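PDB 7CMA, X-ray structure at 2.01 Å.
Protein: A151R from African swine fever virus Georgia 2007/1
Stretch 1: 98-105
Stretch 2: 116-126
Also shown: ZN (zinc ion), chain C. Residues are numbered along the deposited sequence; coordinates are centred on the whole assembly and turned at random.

Stretch 1, residues 98-105: RTQIYFEN
Stretch 2, residues 116-126: CIKDFWNVSTS

A short antiparallel ladder often needs few backbone bonds when side chains continue the contact beyond it, and A151R offers a compact example. Residues 99-104 form an extended strand; the partner stretch passes through a helical turn, 120-123, leaves helical geometry at Ser124 (phi/psi -87/167°) and becomes a strand at 125-126. Together they bury 615 Å², both sides summed.

At the start of stretch 1, Arg98 touches its partner lightly, CB lying 3.6 Å from Ser126 OG, while its guanidinium end leads away. Thr99 points its side chain away and is buried. Gln100 faces Ser126 in a non-hydrogen-bonded pair, CA to CA 4.5 Å, with both side chains on the same face of the sheet. Its chi1 and chi2 are both m, a folded shape that brings OE1 within 2.7 Å of Ser124 OG, which donates a hydrogen bond; the short serine, chi1 p, suits this close approach. Gln100 O also meets the edge of the Phe120 ring, 3.2 Å from CZ.

Ile101 (phi/psi -130/151°) pairs with Thr125, CA to CA 5.5 Å, through two nearly linear bonds: Ile101 N to Thr125 O, 2.9 Å, and Thr125 N to Ile101 O, 2.8 Å. Their side chains share the face opposite Gln100 and Ser126.

Beyond the ladder, Tyr102, chi1 t and chi2 68°, points toward the second stretch and exploits its flat ring. Val123 CG1 sits over one face, 3.8 Å from the ring centroid; Ile117 CG2 approaches Tyr102 CD2 at 3.5 Å, and Phe120, chi1 t, packs CE1 3.8 Å from Tyr102 CB. Phe103 points away. Glu104 turns back toward the partner, its OE1 3.6 Å from Ile117 CD1. Just before Ile117, Cys116 SG binds zinc at 2.3 Å, with three further ligand atoms elsewhere in the structure.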

# COMPACT_ATOMS: atom_id res chain seq x y z
N ARG A 98 24.58 15.49 12.51
CA ARG A 98 24.11 16.63 13.34
C ARG A 98 22.88 17.27 12.69
O ARG A 98 22.89 17.45 11.46
CB ARG A 98 25.24 17.64 13.57
CG ARG A 98 26.08 17.36 14.81
CD ARG A 98 27.32 16.56 14.50
NE ARG A 98 28.40 17.39 13.97
CZ ARG A 98 29.38 16.94 13.19
NH1 ARG A 98 30.31 17.78 12.75
NH2 ARG A 98 29.44 15.67 12.86
N THR A 99 21.83 17.50 13.47
CA THR A 99 20.59 18.20 13.04
C THR A 99 20.30 19.34 14.02
O THR A 99 20.40 19.12 15.24
CB THR A 99 19.40 17.24 12.93
OG1 THR A 99 19.78 16.17 12.07
CG2 THR A 99 18.15 17.88 12.40
N GLN A 100 19.99 20.52 13.49
CA GLN A 100 19.55 21.69 14.29
C GLN A 100 18.08 21.49 14.68
O GLN A 100 17.27 21.17 13.79
CB GLN A 100 19.77 22.98 13.49
CG GLN A 100 21.21 23.18 13.05
CD GLN A 100 22.09 23.66 14.18
OE1 GLN A 100 21.62 24.20 15.18
NE2 GLN A 100 23.40 23.51 14.00
N ILE A 101 17.81 21.46 15.99
CA ILE A 101 16.44 21.20 16.54
C ILE A 101 16.12 22.27 17.57
O ILE A 101 17.05 22.88 18.12
CB ILE A 101 16.35 19.78 17.14
CG1 ILE A 101 17.16 19.65 18.43
CG2 ILE A 101 16.76 18.74 16.11
CD1 ILE A 101 16.61 18.60 19.39
N TYR A 102 14.83 22.57 17.74
CA TYR A 102 14.32 23.57 18.71
C TYR A 102 13.03 23.04 19.33
O TYR A 102 12.15 22.57 18.57
CB TYR A 102 14.11 24.92 18.04
CG TYR A 102 13.66 26.02 18.97
CD1 TYR A 102 14.50 26.51 19.95
CD2 TYR A 102 12.37 26.51 18.92
CE1 TYR A 102 14.09 27.51 20.83
CE2 TYR A 102 11.93 27.50 19.79
CZ TYR A 102 12.80 28.01 20.74
OH TYR A 102 12.38 28.99 21.59
N PHE A 103 12.91 23.13 20.66
CA PHE A 103 11.70 22.72 21.41
C PHE A 103 10.74 23.91 21.51
O PHE A 103 11.19 25.00 21.91
CB PHE A 103 12.07 22.21 22.81
CG PHE A 103 10.88 21.87 23.66
CD1 PHE A 103 10.09 20.77 23.35
CD2 PHE A 103 10.44 22.73 24.65
CE1 PHE A 103 8.95 20.48 24.09
CE2 PHE A 103 9.31 22.44 25.39
CZ PHE A 103 8.57 21.32 25.11
N GLU A 104 9.45 23.66 21.28
CA GLU A 104 8.36 24.67 21.41
C GLU A 104 7.00 23.96 21.34
O GLU A 104 6.84 23.07 20.49
CB GLU A 104 8.48 25.73 20.31
CG GLU A 104 8.10 27.12 20.78
CD GLU A 104 7.96 28.15 19.67
OE1 GLU A 104 8.93 28.89 19.42
OE2 GLU A 104 6.87 28.23 19.07
N ASN A 105 6.08 24.33 22.24
CA ASN A 105 4.68 23.82 22.26
C ASN A 105 4.69 22.29 22.30
O ASN A 105 3.84 21.67 21.62
CB ASN A 105 3.88 24.36 21.07
CG ASN A 105 2.45 24.68 21.44
OD1 ASN A 105 1.96 24.26 22.49
ND2 ASN A 105 1.77 25.43 20.59
N CYS A 116 8.23 26.63 11.20
CA CYS A 116 7.50 26.70 12.49
C CYS A 116 8.23 27.68 13.41
O CYS A 116 7.55 28.38 14.16
CB CYS A 116 7.50 25.31 13.11
SG CYS A 116 6.26 24.19 12.42
N ILE A 117 9.56 27.75 13.32
CA ILE A 117 10.36 28.58 14.26
C ILE A 117 11.05 29.74 13.54
O ILE A 117 11.60 29.52 12.46
CB ILE A 117 11.38 27.68 14.98
CG1 ILE A 117 10.73 26.44 15.60
CG2 ILE A 117 12.18 28.47 16.01
CD1 ILE A 117 9.63 26.73 16.59
N LYS A 118 11.05 30.93 14.13
CA LYS A 118 11.73 32.13 13.57
C LYS A 118 13.11 32.28 14.22
O LYS A 118 13.33 31.69 15.29
CB LYS A 118 10.86 33.38 13.78
CG LYS A 118 10.65 33.80 15.23
CD LYS A 118 10.73 35.30 15.44
CE LYS A 118 11.66 35.70 16.57
NZ LYS A 118 12.50 36.87 16.20
N ASP A 119 14.06 32.88 13.49
CA ASP A 119 15.50 32.94 13.86
C ASP A 119 15.97 31.53 14.27
O ASP A 119 16.87 31.43 15.12
CB ASP A 119 15.74 33.96 14.97
CG ASP A 119 17.19 34.40 15.11
OD1 ASP A 119 17.89 34.46 14.08
OD2 ASP A 119 17.61 34.69 16.25
N PHE A 120 15.38 30.50 13.65
CA PHE A 120 15.65 29.07 13.96
C PHE A 120 17.16 28.83 13.98
O PHE A 120 17.65 28.15 14.91
CB PHE A 120 14.96 28.17 12.93
CG PHE A 120 15.20 26.69 13.13
CD1 PHE A 120 14.53 25.99 14.12
CD2 PHE A 120 16.10 26.01 12.33
CE1 PHE A 120 14.75 24.63 14.30
CE2 PHE A 120 16.33 24.65 12.52
CZ PHE A 120 15.65 23.97 13.50
N TRP A 121 17.88 29.37 12.99
CA TRP A 121 19.32 29.08 12.77
C TRP A 121 20.13 29.46 14.02
O TRP A 121 21.22 28.89 14.21
CB TRP A 121 19.84 29.80 11.52
CG TRP A 121 21.17 29.29 11.05
CD1 TRP A 121 21.42 28.14 10.36
CD2 TRP A 121 22.46 29.90 11.28
NE1 TRP A 121 22.76 28.00 10.13
CE2 TRP A 121 23.42 29.06 10.68
CE3 TRP A 121 22.88 31.07 11.92
CZ2 TRP A 121 24.79 29.36 10.71
CZ3 TRP A 121 24.23 31.37 11.94
CH2 TRP A 121 25.17 30.52 11.35
N ASN A 122 19.61 30.39 14.83
CA ASN A 122 20.38 30.99 15.96
C ASN A 122 19.78 30.52 17.29
O ASN A 122 20.54 30.47 18.28
CB ASN A 122 20.42 32.51 15.86
CG ASN A 122 21.32 33.00 14.74
OD1 ASN A 122 22.55 32.96 14.86
ND2 ASN A 122 20.73 33.42 13.63
N VAL A 123 18.51 30.11 17.29
CA VAL A 123 17.78 29.71 18.53
C VAL A 123 17.80 28.18 18.65
O VAL A 123 17.49 27.68 19.75
CB VAL A 123 16.34 30.26 18.53
CG1 VAL A 123 15.37 29.35 17.79
CG2 VAL A 123 15.84 30.54 19.94
N SER A 124 18.31 27.48 17.63
CA SER A 124 18.32 25.99 17.54
C SER A 124 19.57 25.43 18.23
O SER A 124 20.51 26.21 18.45
CB SER A 124 18.24 25.54 16.11
OG SER A 124 19.44 25.84 15.41
N THR A 125 19.59 24.12 18.47
CA THR A 125 20.76 23.39 19.04
C THR A 125 21.14 22.23 18.11
O THR A 125 20.22 21.51 17.67
CB THR A 125 20.46 22.90 20.46
OG1 THR A 125 20.09 24.05 21.22
CG2 THR A 125 21.63 22.20 21.11
N SER A 126 22.44 22.08 17.83
CA SER A 126 23.01 20.96 17.05
C SER A 126 23.00 19.69 17.89
O SER A 126 23.64 19.69 18.95
CB SER A 126 24.39 21.29 16.57
OG SER A 126 24.61 20.78 15.26
ZN ZN C . 7.27 22.44 13.45